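Local coordinates for Cobalt/magnesium transport protein CorA (Methanocaldococcus jannaschii, PDB 4EGW), which mediates influx of magnesium ions as a homopentameric channel that opens when cytoplasmic magnesium is low and closes when it is high, at residues Ile154-Leu157 and Leu158-Ile161; Leu220-Leu223 and Lys224-Leu228; Ser253-Tyr256 and Arg257-Leu260. All blocks are in the same frame, centred on the assembly; numbering follows the deposited sequence.

Contact 1 (Ile154-Leu157 and Leu158-Ile161)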
loop_
_atom_site.group_PDB
_atom_site.type_symbol
_atom_site.label_atom_id
_atom_site.label_comp_id
_atom_site.label_asym_id
_atom_site.label_seq_id
_atom_site.Cartn_x
_atom_site.Cartn_y
_atom_site.Cartn_z
ATOM N N ILE A 154 6.520 -16.348 13.127
ATOM C CA ILE A 154 7.246 -17.181 12.161
ATOM C C ILE A 154 6.536 -18.348 11.495
ATOM O O ILE A 154 7.196 -19.254 10.991
ATOM C CB ILE A 154 8.583 -17.729 12.732
ATOM C CG1 ILE A 154 9.524 -18.150 11.595
ATOM C CG2 ILE A 154 8.333 -18.893 13.679
ATOM C CD1 ILE A 154 10.340 -19.391 11.896
ATOM N N GLY A 155 5.211 -18.362 11.477
ATOM C CA GLY A 155 4.563 -18.688 10.229
ATOM C C GLY A 155 4.119 -17.312 9.805
ATOM O O GLY A 155 3.863 -17.010 8.641
ATOM N N PHE A 156 4.058 -16.462 10.820
ATOM C CA PHE A 156 3.534 -15.125 10.689
ATOM C C PHE A 156 4.585 -14.173 10.190
ATOM O O PHE A 156 4.336 -13.359 9.298
ATOM C CB PHE A 156 2.993 -14.658 12.036
ATOM C CG PHE A 156 2.048 -13.507 11.933
ATOM C CD1 PHE A 156 1.103 -13.465 10.911
ATOM C CD2 PHE A 156 2.095 -12.465 12.850
ATOM C CE1 PHE A 156 0.218 -12.404 10.801
ATOM C CE2 PHE A 156 1.213 -11.398 12.749
ATOM C CZ PHE A 156 0.270 -11.367 11.717
ATOM N N LEU A 157 5.773 -14.308 10.775
ATOM C CA LEU A 157 6.876 -13.400 10.516
ATOM C C LEU A 157 7.184 -13.446 9.035
ATOM O O LEU A 157 7.418 -12.423 8.388
ATOM C CB LEU A 157 8.103 -13.818 11.329
ATOM C CG LEU A 157 9.379 -12.980 11.194
ATOM C CD1 LEU A 157 9.106 -11.544 11.549
ATOM C CD2 LEU A 157 10.481 -13.527 12.080
ATOM N N LEU A 158 7.155 -14.656 8.501
ATOM C CA LEU A 158 7.422 -14.864 7.094
ATOM C C LEU A 158 6.479 -14.062 6.210
ATOM O O LEU A 158 6.901 -13.246 5.386
ATOM C CB LEU A 158 7.236 -16.326 6.783
ATOM C CG LEU A 158 7.291 -16.569 5.294
ATOM C CD1 LEU A 158 8.581 -15.961 4.698
ATOM C CD2 LEU A 158 7.180 -18.070 5.069
ATOM N N TYR A 159 5.193 -14.310 6.398
ATOM C CA TYR A 159 4.163 -13.628 5.652
ATOM C C TYR A 159 4.337 -12.116 5.658
ATOM O O TYR A 159 4.159 -11.456 4.634
ATOM C CB TYR A 159 2.804 -13.981 6.230
ATOM C CG TYR A 159 1.769 -12.931 5.961
ATOM C CD1 TYR A 159 1.591 -11.870 6.840
ATOM C CD2 TYR A 159 0.973 -12.991 4.830
ATOM C CE1 TYR A 159 0.648 -10.898 6.602
ATOM C CE2 TYR A 159 0.021 -12.023 4.583
ATOM C CZ TYR A 159 -0.137 -10.978 5.473
ATOM O OH TYR A 159 -1.083 -10.004 5.237
ATOM N N HIS A 160 4.671 -11.560 6.812
ATOM C CA HIS A 160 4.767 -10.110 6.906
ATOM C C HIS A 160 5.814 -9.539 5.988
ATOM O O HIS A 160 5.553 -8.609 5.228
ATOM C CB HIS A 160 5.009 -9.672 8.339
ATOM C CG HIS A 160 3.743 -9.482 9.103
ATOM N ND1 HIS A 160 2.542 -9.226 8.478
ATOM C CD2 HIS A 160 3.475 -9.534 10.428
ATOM C CE1 HIS A 160 1.590 -9.115 9.385
ATOM N NE2 HIS A 160 2.129 -9.299 10.577
ATOM N N ILE A 161 7.009 -10.096 6.063
ATOM C CA ILE A 161 8.035 -9.707 5.133
ATOM C C ILE A 161 7.442 -9.860 3.737
ATOM O O ILE A 161 7.428 -8.913 2.951
ATOM C CB ILE A 161 9.263 -10.587 5.298
ATOM C CG1 ILE A 161 9.486 -10.880 6.786
ATOM C CG2 ILE A 161 10.465 -9.907 4.688
ATOM C CD1 ILE A 161 10.581 -11.889 7.067
#
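The imidazole of His160 lies against one face of the Phe156 ring, with CD2 3.7 Å above the phenyl plane and displaced toward the rim. The two rings meet obliquely, their centroids 4.1 Å apart and their planes at 57°. The nearest approach, 3.0 Å, runs from Phe156 CZ to His160 NE2. At the edge of the Tyr159 ring, in its plane, sit Phe156 O and His160 CE1, while Tyr159 CD1 reaches Phe156 CE1 at 4.2 Å. The benzyl group is brought over this part of the helix by chi1 of -161°, which swings CG away from the backbone N and beside the carbonyl carbon. Arg152 adds a cation-pi contact to the same phenyl ring, and Asn238 of helix 233-270 touches both Phe156 and Tyr159. With the benzyl group cut back to an alanine, the His160 imidazole would probably lose its ring neighbour and be freer to turn, and Arg152 would lose its pi partner. From Phe156 on the backbone is helical: His160 N donates to Phe156 O at 3.1 Å, followed by a weak bond of 3.3 Å from Ile161 N to Leu157 O. On the buried flank, Leu157 CG packs 4.4 Å from Ile161 CD1, and both side chains rest on Leu123 of the sheet. Aromatic residues four apart thus pair over the opening turn of helix 156-186, where the alpha/beta part of the cytoplasmic domain of CorA passes into the long helices.

Contact 2 (Leu220-Leu223 and Lys224-Leu228); sequences LVLL and KRKYL
Leu222 O receives two backbone donors, Arg225 N at 3.0 Å and Lys226 N at 2.8 Å, so that one carbonyl takes both an i+3 and an i+4 partner where the helix of Leu220-Leu223 frays into the loop that follows within Lys224-Leu228. The Arg225 N-H arrives from above the carbonyl plane, 62° out of it, in a tighter three-residue step, whereas that of Lys226 comes almost head-on to the oxygen. A bond from Lys224 N to Leu220 O precedes them, although the place of that oxygen is less sure. From Lys226 onward the chain is extended.

Among the side chains, Val221 is the shared support. Its CG1, turned opposite the backbone N by chi1 of -179°, stands 3.8 Å from Lys224 CE and equally 3.8 Å from Arg225 NE, so two long chains run alongside one branched apolar group and point the same way. Arg225 bends at chi3 and comes back over its own turn, bringing Val221 O to the edge of the guanidinium, in its plane. Lys224 stays extended as far as CE and bends only at chi4; Tyr243 of helix 233-270 touches both it and Val221. Further round, Leu222 CD2 meets Lys226 CG at 4.0 Å, again side by side, before the lysine bends at chi2. Leu220 and Leu223 turn inward instead, onto Leu162 of helix 156-186.

Apolar on its inner side and basic on its outer one, this is the weakly bonded last turn of helix 193-225, about Lys224-Arg225, running out into the connection that leads to helix 233-270, the long stalk helix of the CorA fold.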
loop_
_atom_site.group_PDB
_atom_site.type_symbol
_atom_site.label_atom_id
_atom_site.label_comp_id
_atom_site.label_asym_id
_atom_site.label_seq_id
_atom_site.Cartn_x
_atom_site.Cartn_y
_atom_site.Cartn_z
ATOM N N LEU A 220 3.932 -18.245 -3.118
ATOM C CA LEU A 220 2.779 -18.058 -2.243
ATOM C C LEU A 220 1.707 -19.131 -2.437
ATOM O O LEU A 220 1.035 -19.523 -1.480
ATOM C CB LEU A 220 2.176 -16.669 -2.435
ATOM C CG LEU A 220 3.066 -15.521 -1.975
ATOM C CD1 LEU A 220 2.512 -14.182 -2.426
ATOM C CD2 LEU A 220 3.218 -15.570 -0.467
ATOM N N VAL A 221 1.534 -19.611 -3.665
ATOM C CA VAL A 221 0.609 -20.719 -3.869
ATOM C C VAL A 221 1.089 -21.952 -3.100
ATOM O O VAL A 221 0.279 -22.705 -2.551
ATOM C CB VAL A 221 0.412 -21.065 -5.343
ATOM C CG1 VAL A 221 -0.576 -22.192 -5.461
ATOM C CG2 VAL A 221 -0.090 -19.850 -6.103
ATOM N N LEU A 222 2.407 -22.148 -3.058
ATOM C CA LEU A 222 3.006 -23.231 -2.279
ATOM C C LEU A 222 2.714 -23.043 -0.814
ATOM O O LEU A 222 2.140 -23.907 -0.169
ATOM C CB LEU A 222 4.519 -23.287 -2.484
ATOM C CG LEU A 222 4.985 -23.991 -3.765
ATOM C CD1 LEU A 222 6.462 -23.732 -4.045
ATOM C CD2 LEU A 222 4.685 -25.496 -3.720
ATOM N N LEU A 223 3.110 -21.897 -0.289
ATOM C CA LEU A 223 2.915 -21.626 1.122
ATOM C C LEU A 223 1.433 -21.588 1.452
ATOM O O LEU A 223 1.032 -21.909 2.563
ATOM C CB LEU A 223 3.564 -20.304 1.505
ATOM C CG LEU A 223 5.090 -20.227 1.524
ATOM C CD1 LEU A 223 5.681 -20.561 0.193
ATOM C CD2 LEU A 223 5.509 -18.825 1.923
ATOM N N LYS A 224 0.617 -21.199 0.477
ATOM C CA LYS A 224 -0.814 -21.045 0.717
ATOM C C LYS A 224 -1.518 -22.395 0.778
ATOM O O LYS A 224 -2.668 -22.485 1.212
ATOM C CB LYS A 224 -1.470 -20.181 -0.369
ATOM C CG LYS A 224 -2.068 -20.979 -1.526
ATOM C CD LYS A 224 -3.007 -20.121 -2.381
ATOM C CE LYS A 224 -3.569 -20.903 -3.555
ATOM N NZ LYS A 224 -4.373 -22.080 -3.098
ATOM N N ARG A 225 -0.820 -23.443 0.352
ATOM C CA ARG A 225 -1.439 -24.752 0.160
ATOM C C ARG A 225 -0.765 -25.836 0.982
ATOM O O ARG A 225 -1.398 -26.486 1.822
ATOM C CB ARG A 225 -1.442 -25.152 -1.321
ATOM C CG ARG A 225 -2.475 -24.425 -2.182
ATOM C CD ARG A 225 -2.853 -25.266 -3.408
ATOM N NE ARG A 225 -1.682 -25.642 -4.197
ATOM C CZ ARG A 225 -1.671 -26.593 -5.127
ATOM N NH1 ARG A 225 -0.548 -26.856 -5.791
ATOM N NH2 ARG A 225 -2.772 -27.284 -5.384
ATOM N N LYS A 226 0.509 -26.064 0.684
ATOM C CA LYS A 226 1.288 -27.107 1.324
ATOM C C LYS A 226 1.338 -26.950 2.840
ATOM O O LYS A 226 1.712 -25.892 3.352
ATOM C CB LYS A 226 2.707 -27.107 0.755
ATOM C CG LYS A 226 2.807 -27.466 -0.734
ATOM C CD LYS A 226 2.829 -28.986 -0.969
ATOM C CE LYS A 226 3.102 -29.323 -2.437
ATOM N NZ LYS A 226 3.198 -30.791 -2.682
ATOM N N TYR A 227 0.966 -28.014 3.549
ATOM C CA TYR A 227 1.135 -28.092 4.995
ATOM C C TYR A 227 2.632 -28.078 5.304
ATOM O O TYR A 227 3.379 -28.856 4.735
ATOM C CB TYR A 227 0.512 -29.387 5.539
ATOM C CG TYR A 227 -0.999 -29.389 5.679
ATOM C CD1 TYR A 227 -1.627 -28.750 6.745
ATOM C CD2 TYR A 227 -1.793 -30.063 4.773
ATOM C CE1 TYR A 227 -3.016 -28.770 6.878
ATOM C CE2 TYR A 227 -3.176 -30.090 4.898
ATOM C CZ TYR A 227 -3.784 -29.446 5.946
ATOM O OH TYR A 227 -5.156 -29.489 6.054
ATOM N N LEU A 228 3.073 -27.206 6.203
ATOM C CA LEU A 228 4.503 -27.072 6.481
ATOM C C LEU A 228 4.752 -26.831 7.956
ATOM O O LEU A 228 3.944 -26.186 8.624
ATOM C CB LEU A 228 5.109 -25.925 5.667
ATOM C CG LEU A 228 5.287 -26.127 4.159
ATOM C CD1 LEU A 228 5.289 -24.804 3.411
ATOM C CD2 LEU A 228 6.563 -26.907 3.878
#

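Contact 3 (Ser253-Tyr256 and Arg257-Leu260). With BU1 (1,4-butanediol), chain G.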
loop_
_atom_site.group_PDB
_atom_site.type_symbol
_atom_site.label_atom_id
_atom_site.label_comp_id
_atom_site.label_asym_id
_atom_site.label_seq_id
_atom_site.Cartn_x
_atom_site.Cartn_y
_atom_site.Cartn_z
ATOM N N SER A 253 -0.034 -4.946 -13.399
ATOM C CA SER A 253 1.139 -5.051 -14.251
ATOM C C SER A 253 0.694 -5.442 -15.655
ATOM O O SER A 253 1.080 -4.823 -16.630
ATOM C CB SER A 253 2.111 -6.078 -13.689
ATOM O OG SER A 253 2.438 -5.747 -12.350
ATOM N N ALA A 254 -0.144 -6.459 -15.756
ATOM C CA ALA A 254 -0.676 -6.819 -17.056
ATOM C C ALA A 254 -1.383 -5.614 -17.676
ATOM O O ALA A 254 -1.042 -5.157 -18.770
ATOM C CB ALA A 254 -1.634 -7.992 -16.926
ATOM N N THR A 255 -2.367 -5.089 -16.962
ATOM C CA THR A 255 -3.124 -3.952 -17.453
ATOM C C THR A 255 -2.194 -2.834 -17.937
ATOM O O THR A 255 -2.441 -2.203 -18.970
ATOM C CB THR A 255 -4.047 -3.423 -16.352
ATOM O OG1 THR A 255 -4.819 -4.511 -15.829
ATOM C CG2 THR A 255 -4.969 -2.350 -16.898
ATOM N N TYR A 256 -1.113 -2.610 -17.197
ATOM C CA TYR A 256 -0.236 -1.473 -17.451
ATOM C C TYR A 256 0.662 -1.655 -18.665
ATOM O O TYR A 256 0.855 -0.721 -19.452
ATOM C CB TYR A 256 0.614 -1.158 -16.217
ATOM C CG TYR A 256 -0.193 -0.850 -14.978
ATOM C CD1 TYR A 256 -1.542 -0.525 -15.058
ATOM C CD2 TYR A 256 0.398 -0.887 -13.719
ATOM C CE1 TYR A 256 -2.282 -0.252 -13.912
ATOM C CE2 TYR A 256 -0.331 -0.614 -12.568
ATOM C CZ TYR A 256 -1.668 -0.301 -12.672
ATOM O OH TYR A 256 -2.379 -0.032 -11.527
ATOM N N ARG A 257 1.236 -2.843 -18.820
ATOM C CA ARG A 257 1.985 -3.111 -20.035
ATOM C C ARG A 257 1.061 -2.881 -21.215
ATOM O O ARG A 257 1.459 -2.267 -22.201
ATOM C CB ARG A 257 2.530 -4.532 -20.071
ATOM C CG ARG A 257 3.057 -4.920 -21.444
ATOM C CD ARG A 257 3.330 -6.406 -21.537
ATOM N NE ARG A 257 3.404 -6.856 -22.921
ATOM C CZ ARG A 257 3.811 -8.067 -23.288
ATOM N NH1 ARG A 257 4.191 -8.947 -22.369
ATOM N NH2 ARG A 257 3.843 -8.396 -24.572
ATOM N N GLU A 258 -0.177 -3.360 -21.101
ATOM C CA GLU A 258 -1.173 -3.138 -22.143
ATOM C C GLU A 258 -1.081 -1.667 -22.516
ATOM O O GLU A 258 -0.671 -1.317 -23.621
ATOM C CB GLU A 258 -2.594 -3.432 -21.639
ATOM C CG GLU A 258 -2.855 -4.843 -21.099
ATOM C CD GLU A 258 -4.250 -4.995 -20.461
ATOM O OE1 GLU A 258 -5.095 -4.087 -20.633
ATOM O OE2 GLU A 258 -4.501 -6.022 -19.785
ATOM N N VAL A 259 -1.431 -0.809 -21.562
ATOM C CA VAL A 259 -1.450 0.630 -21.779
ATOM C C VAL A 259 -0.159 1.183 -22.385
ATOM O O VAL A 259 -0.201 2.126 -23.168
ATOM C CB VAL A 259 -1.688 1.377 -20.464
ATOM C CG1 VAL A 259 -1.429 2.862 -20.662
ATOM C CG2 VAL A 259 -3.095 1.119 -19.946
ATOM N N LEU A 260 0.983 0.614 -22.016
ATOM C CA LEU A 260 2.255 1.058 -22.573
ATOM C C LEU A 260 2.510 0.513 -23.985
ATOM O O LEU A 260 3.293 1.086 -24.743
ATOM C CB LEU A 260 3.406 0.700 -21.639
ATOM C CG LEU A 260 3.369 1.439 -20.302
ATOM C CD1 LEU A 260 4.046 0.623 -19.245
ATOM C CD2 LEU A 260 4.007 2.807 -20.409
HETATM C C1 BU1 G . -4.106 4.691 -17.563
HETATM C C2 BU1 G . -4.660 3.693 -16.608
HETATM C C3 BU1 G . -4.027 2.344 -16.545
HETATM C C4 BU1 G . -4.523 1.441 -15.468
HETATM O O5 BU1 G . -2.985 5.390 -17.170
HETATM O O6 BU1 G . -5.268 2.025 -14.456
#
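Ser253-Leu260 is regular alpha-helix within helix 233-270, the stalk helix that in CorA proteins leads toward the first transmembrane segment. Ser253 O accepts a nearly straight bond from Arg257 N (3.0 Å, 175°), while its OG is held by Leu249 O one turn back. Ala254 O takes Glu258 N at 3.1 Å, and the Glu258 side chain, extended beyond CG, runs back along this turn, with CG 3.0 Å from Ala254 O. At Thr255 the carbonyl receives Val259 N and OG1 bonds to Asp251 O, leaving the methyl CG2 to face Glu258 OE1 at 4.1 Å; the two side chains cross at a slant, with Glu258 CD 3.4 Å from Thr255 CA. Tyr256 O completes the series by accepting Leu260 N at 2.9 Å. The ring of Tyr256, whose CG is set opposite the carbonyl carbon by chi1 of -58°, is buried against Leu176 of helix 156-186 and Leu206 of helix 193-225. With Val259, and with Glu177, Leu180, Glu181 and Glu184, it lines a pocket holding a 1,4-butanediol. The diol meets the ring at its edge, close to the ring plane: C4 lies 3.2 Å from Tyr256 CE1, and C3 lies 3.7 Å from Val259 CG2.

Overall arrangement
The three contacts follow one another along the chain, each on a different one of the three long helices: contact 1 opens helix 156-186, contact 2 closes helix 193-225, and contact 3 lies within helix 233-270. Contacts 1 and 2, with centres 13 Å apart, touch where Leu158 CD2 packs 3.6 Å from Leu223 CD2, and there helices 156-186 and 193-225 both meet strands of the mixed sheet. Contact 3 is far along the bundle, its centre about 30 Å from contact 1, on the opposite side of the chain's centre, and 29 Å from contact 2. The three sample the sheet end of the helices and the stalk that, as in other CorA proteins, probably leads to the first transmembrane segment.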